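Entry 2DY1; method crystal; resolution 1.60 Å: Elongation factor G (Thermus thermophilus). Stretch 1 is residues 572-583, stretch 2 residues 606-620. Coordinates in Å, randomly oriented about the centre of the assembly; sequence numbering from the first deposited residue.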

# COMPACT_ATOMS: atom_id res chain seq x y z
N LEU A 572 30.66 -1.28 14.22
CA LEU A 572 29.40 -0.62 14.55
C LEU A 572 28.27 -1.33 13.82
O LEU A 572 28.48 -1.90 12.76
CB LEU A 572 29.42 0.85 14.10
CG LEU A 572 30.51 1.77 14.66
CD1 LEU A 572 30.35 3.14 14.02
CD2 LEU A 572 30.38 1.88 16.18
N GLU A 573 27.07 -1.30 14.40
CA GLU A 573 25.92 -1.93 13.76
C GLU A 573 24.75 -0.97 13.85
O GLU A 573 24.68 -0.13 14.74
CB GLU A 573 25.56 -3.26 14.44
CG GLU A 573 24.98 -3.12 15.84
CD GLU A 573 24.65 -4.47 16.44
OE1 GLU A 573 24.05 -5.31 15.74
OE2 GLU A 573 24.98 -4.70 17.63
N PRO A 574 23.80 -1.07 12.90
CA PRO A 574 22.68 -0.14 12.99
C PRO A 574 21.67 -0.54 14.06
O PRO A 574 21.35 -1.72 14.21
CB PRO A 574 22.11 -0.14 11.58
CG PRO A 574 22.47 -1.46 11.05
CD PRO A 574 23.84 -1.73 11.58
N ILE A 575 21.21 0.45 14.81
CA ILE A 575 20.22 0.28 15.87
C ILE A 575 18.93 0.94 15.40
O ILE A 575 18.95 2.04 14.87
CB ILE A 575 20.68 0.97 17.18
CG1 ILE A 575 22.00 0.34 17.66
CG2 ILE A 575 19.59 0.85 18.25
CD1 ILE A 575 21.97 -1.16 17.80
N TYR A 576 17.81 0.25 15.58
CA TYR A 576 16.52 0.78 15.16
C TYR A 576 15.56 1.00 16.33
O TYR A 576 15.70 0.36 17.38
CB TYR A 576 15.85 -0.18 14.16
CG TYR A 576 16.36 -0.04 12.73
CD1 TYR A 576 17.71 -0.17 12.43
CD2 TYR A 576 15.47 0.29 11.69
CE1 TYR A 576 18.18 0.03 11.12
CE2 TYR A 576 15.92 0.49 10.39
CZ TYR A 576 17.28 0.36 10.11
OH TYR A 576 17.74 0.61 8.84
N ARG A 577 14.63 1.93 16.15
CA ARG A 577 13.60 2.16 17.15
C ARG A 577 12.45 1.24 16.76
O ARG A 577 12.01 1.28 15.61
CB ARG A 577 13.16 3.65 17.22
CG ARG A 577 13.17 4.53 15.95
CD ARG A 577 12.54 5.89 16.29
NE ARG A 577 12.85 7.06 15.44
CZ ARG A 577 14.06 7.59 15.28
NH1 ARG A 577 15.11 7.07 15.90
NH2 ARG A 577 14.21 8.69 14.55
N LEU A 578 12.03 0.38 17.68
CA LEU A 578 10.97 -0.58 17.40
C LEU A 578 9.75 -0.35 18.27
O LEU A 578 9.83 -0.39 19.50
CB LEU A 578 11.51 -2.01 17.60
CG LEU A 578 10.72 -3.29 17.24
CD1 LEU A 578 10.38 -4.04 18.52
CD2 LEU A 578 9.47 -2.97 16.45
N LYS A 579 8.61 -0.11 17.62
CA LYS A 579 7.35 0.10 18.33
C LYS A 579 6.48 -1.13 18.08
O LYS A 579 6.27 -1.52 16.94
CB LYS A 579 6.64 1.34 17.79
CG LYS A 579 7.40 2.64 18.03
CD LYS A 579 6.63 3.85 17.51
CE LYS A 579 7.36 5.15 17.84
NZ LYS A 579 6.61 6.35 17.35
N VAL A 580 6.00 -1.74 19.16
CA VAL A 580 5.16 -2.92 19.02
C VAL A 580 3.83 -2.77 19.76
O VAL A 580 3.80 -2.46 20.95
CB VAL A 580 5.88 -4.19 19.55
CG1 VAL A 580 4.97 -5.41 19.42
CG2 VAL A 580 7.16 -4.42 18.77
N LEU A 581 2.74 -2.97 19.03
CA LEU A 581 1.40 -2.89 19.60
C LEU A 581 0.96 -4.34 19.79
O LEU A 581 0.93 -5.11 18.83
CB LEU A 581 0.45 -2.17 18.64
CG LEU A 581 -0.92 -1.71 19.14
CD1 LEU A 581 -1.72 -2.90 19.62
CD2 LEU A 581 -0.76 -0.70 20.26
N ALA A 582 0.64 -4.72 21.02
CA ALA A 582 0.23 -6.10 21.27
C ALA A 582 -0.76 -6.25 22.41
O ALA A 582 -0.80 -5.43 23.34
CB ALA A 582 1.47 -6.95 21.55
N PRO A 583 -1.59 -7.31 22.35
CA PRO A 583 -2.59 -7.58 23.39
C PRO A 583 -1.89 -7.62 24.74
O PRO A 583 -0.73 -8.02 24.82
CB PRO A 583 -3.14 -8.94 22.98
CG PRO A 583 -3.02 -8.91 21.48
CD PRO A 583 -1.64 -8.33 21.29
N GLN A 606 -0.51 2.22 27.13
CA GLN A 606 -1.70 1.40 27.01
C GLN A 606 -2.76 2.01 26.09
O GLN A 606 -3.03 3.21 26.15
CB GLN A 606 -2.32 1.15 28.39
CG GLN A 606 -3.74 0.59 28.33
CD GLN A 606 -4.35 0.37 29.70
OE1 GLN A 606 -3.84 0.86 30.71
NE2 GLN A 606 -5.46 -0.37 29.74
N GLU A 607 -3.34 1.17 25.25
CA GLU A 607 -4.40 1.56 24.31
C GLU A 607 -5.49 0.50 24.44
O GLU A 607 -5.61 -0.38 23.58
CB GLU A 607 -3.86 1.59 22.88
CG GLU A 607 -3.22 2.92 22.48
CD GLU A 607 -2.49 2.84 21.15
OE1 GLU A 607 -3.07 2.31 20.18
OE2 GLU A 607 -1.34 3.32 21.08
N GLY A 608 -6.27 0.60 25.50
CA GLY A 608 -7.31 -0.38 25.75
C GLY A 608 -6.62 -1.58 26.35
O GLY A 608 -5.70 -1.42 27.16
N ALA A 609 -7.03 -2.78 25.97
CA ALA A 609 -6.39 -3.99 26.50
C ALA A 609 -5.08 -4.19 25.75
O ALA A 609 -4.36 -5.16 25.98
CB ALA A 609 -7.29 -5.17 26.31
N LEU A 610 -4.79 -3.27 24.84
CA LEU A 610 -3.57 -3.31 24.06
C LEU A 610 -2.55 -2.40 24.72
O LEU A 610 -2.90 -1.50 25.49
CB LEU A 610 -3.82 -2.82 22.63
CG LEU A 610 -4.60 -3.74 21.68
CD1 LEU A 610 -4.91 -3.00 20.38
CD2 LEU A 610 -3.77 -4.99 21.40
N SER A 611 -1.27 -2.65 24.44
CA SER A 611 -0.21 -1.83 25.00
C SER A 611 0.85 -1.60 23.93
O SER A 611 1.11 -2.47 23.11
CB SER A 611 0.42 -2.52 26.22
OG SER A 611 1.14 -3.67 25.84
N VAL A 612 1.43 -0.40 23.93
CA VAL A 612 2.47 -0.05 22.97
C VAL A 612 3.83 -0.18 23.63
O VAL A 612 4.11 0.48 24.63
CB VAL A 612 2.30 1.40 22.46
CG1 VAL A 612 3.35 1.71 21.40
CG2 VAL A 612 0.90 1.60 21.91
N VAL A 613 4.68 -1.05 23.08
CA VAL A 613 6.02 -1.25 23.62
C VAL A 613 7.04 -0.51 22.76
O VAL A 613 7.12 -0.74 21.55
CB VAL A 613 6.39 -2.74 23.66
CG1 VAL A 613 7.80 -2.91 24.22
CG2 VAL A 613 5.40 -3.51 24.52
N HIS A 614 7.80 0.38 23.38
CA HIS A 614 8.83 1.15 22.68
C HIS A 614 10.19 0.56 23.02
O HIS A 614 10.51 0.38 24.20
CB HIS A 614 8.82 2.61 23.13
CG HIS A 614 7.57 3.35 22.77
ND1 HIS A 614 7.28 3.74 21.48
CD2 HIS A 614 6.55 3.79 23.54
CE1 HIS A 614 6.13 4.39 21.47
NE2 HIS A 614 5.66 4.43 22.71
N ALA A 615 10.98 0.25 22.00
CA ALA A 615 12.29 -0.32 22.25
C ALA A 615 13.30 0.06 21.18
O ALA A 615 12.95 0.64 20.16
CB ALA A 615 12.18 -1.84 22.33
N GLU A 616 14.56 -0.25 21.46
CA GLU A 616 15.65 -0.02 20.53
C GLU A 616 16.22 -1.42 20.39
O GLU A 616 16.38 -2.13 21.38
CB GLU A 616 16.71 0.93 21.09
CG GLU A 616 16.33 2.40 20.98
CD GLU A 616 17.54 3.33 21.09
OE1 GLU A 616 18.62 2.86 21.51
OE2 GLU A 616 17.39 4.53 20.77
N VAL A 617 16.52 -1.81 19.16
CA VAL A 617 17.03 -3.15 18.91
C VAL A 617 17.94 -3.14 17.69
O VAL A 617 17.74 -2.35 16.77
CB VAL A 617 15.85 -4.12 18.65
CG1 VAL A 617 15.02 -3.61 17.47
CG2 VAL A 617 16.36 -5.52 18.36
N PRO A 618 18.96 -4.00 17.68
CA PRO A 618 19.88 -4.06 16.54
C PRO A 618 19.11 -4.51 15.31
O PRO A 618 18.34 -5.47 15.38
CB PRO A 618 20.89 -5.11 16.97
CG PRO A 618 20.89 -5.02 18.45
CD PRO A 618 19.43 -4.88 18.77
N LEU A 619 19.32 -3.84 14.18
CA LEU A 619 18.63 -4.22 12.95
C LEU A 619 18.86 -5.70 12.66
O LEU A 619 17.99 -6.39 12.15
CB LEU A 619 19.14 -3.39 11.77
CG LEU A 619 18.62 -3.81 10.40
CD1 LEU A 619 17.15 -3.42 10.29
CD2 LEU A 619 19.44 -3.13 9.30
N ALA A 620 20.06 -6.17 12.99
CA ALA A 620 20.45 -7.55 12.74
C ALA A 620 19.60 -8.56 13.50
O ALA A 620 19.61 -9.74 13.17
CB ALA A 620 21.92 -7.74 13.09
O HOH W 1 22.35 -4.63 13.78

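How do the two backbones meet? They run as neighbouring antiparallel strands, 572-583 against 610-618, with 154° between their directions. Paired amides bond in both directions: Tyr576 N to Val617 O and Val617 N to Tyr576 O, each 2.9 Å; Leu578 N to Ala615 O at 2.7 Å, answered by Ala615 N to Leu578 O at 2.8 Å; Val580 N to Val613 O at 2.8 Å, with Val613 N to Val580 O at 2.7 Å. Ala582 N to Ser611 O (3.1 Å) and Ser611 N to Ala582 O (3.0 Å) complete the series. Between these pairs the CA atoms come closer, and their hydrogens point at carbonyls, as from Glu616 CA to Tyr576 O at 3.2 Å. Proline, which lacks an amide hydrogen, fits at Pro618 because its partner Ile575 makes a non-hydrogen-bonded pair with it.

What finishes the ladder at its two ends? At one end Leu619 N donates to Pro574 O at 2.9 Å. A water donates to that same Pro574 O (3.1 Å) and to Glu573 OE1 (2.7 Å) while accepting from Ala620 N (2.9 Å), so it links both stretches beyond the last paired residues. At the other end, a type II' turn from Glu607 to Leu610 leads into the second strand; Gly608 takes a positive phi of 80°, which suits glycine.

Which side chains fill the face carrying Tyr576, Leu578 and Val580? Leu578 CB packs against Val617 CG1 at 3.9 Å, and Val580 CB lies 4.4 Å from Val613 CB; all four residues are buried, as apolar side chains on this face suit. Small Ala615 and Ala582 share it. Leu619 sets CD1 over the Tyr576 ring, 3.8 Å from its centroid and 14° off the normal, a CH-pi contact, while Leu619 CD2 reaches Pro574 CG at 3.9 Å. Ser611 fits less comfortably: its OG is buried by the contact and has no partner in the model.

What happens on the face carrying Arg577, Lys579 and Leu581? It is more open and mixes polar and apolar groups. The extended Lys579 chain brings its aliphatic CG to 3.6 Å from His614 ND1, whereas the end of exposed Arg577 leads away. Leu581 spreads its two methyls between neighbours, CD2 to Val612 CG2 and CD1 to Leu610 CD1, both 3.3 Å. Beyond it, Leu610 CD2 meets Pro583 CD at 4.0 Å. Altogether the contact buries 1049 Å², summed over both stretches.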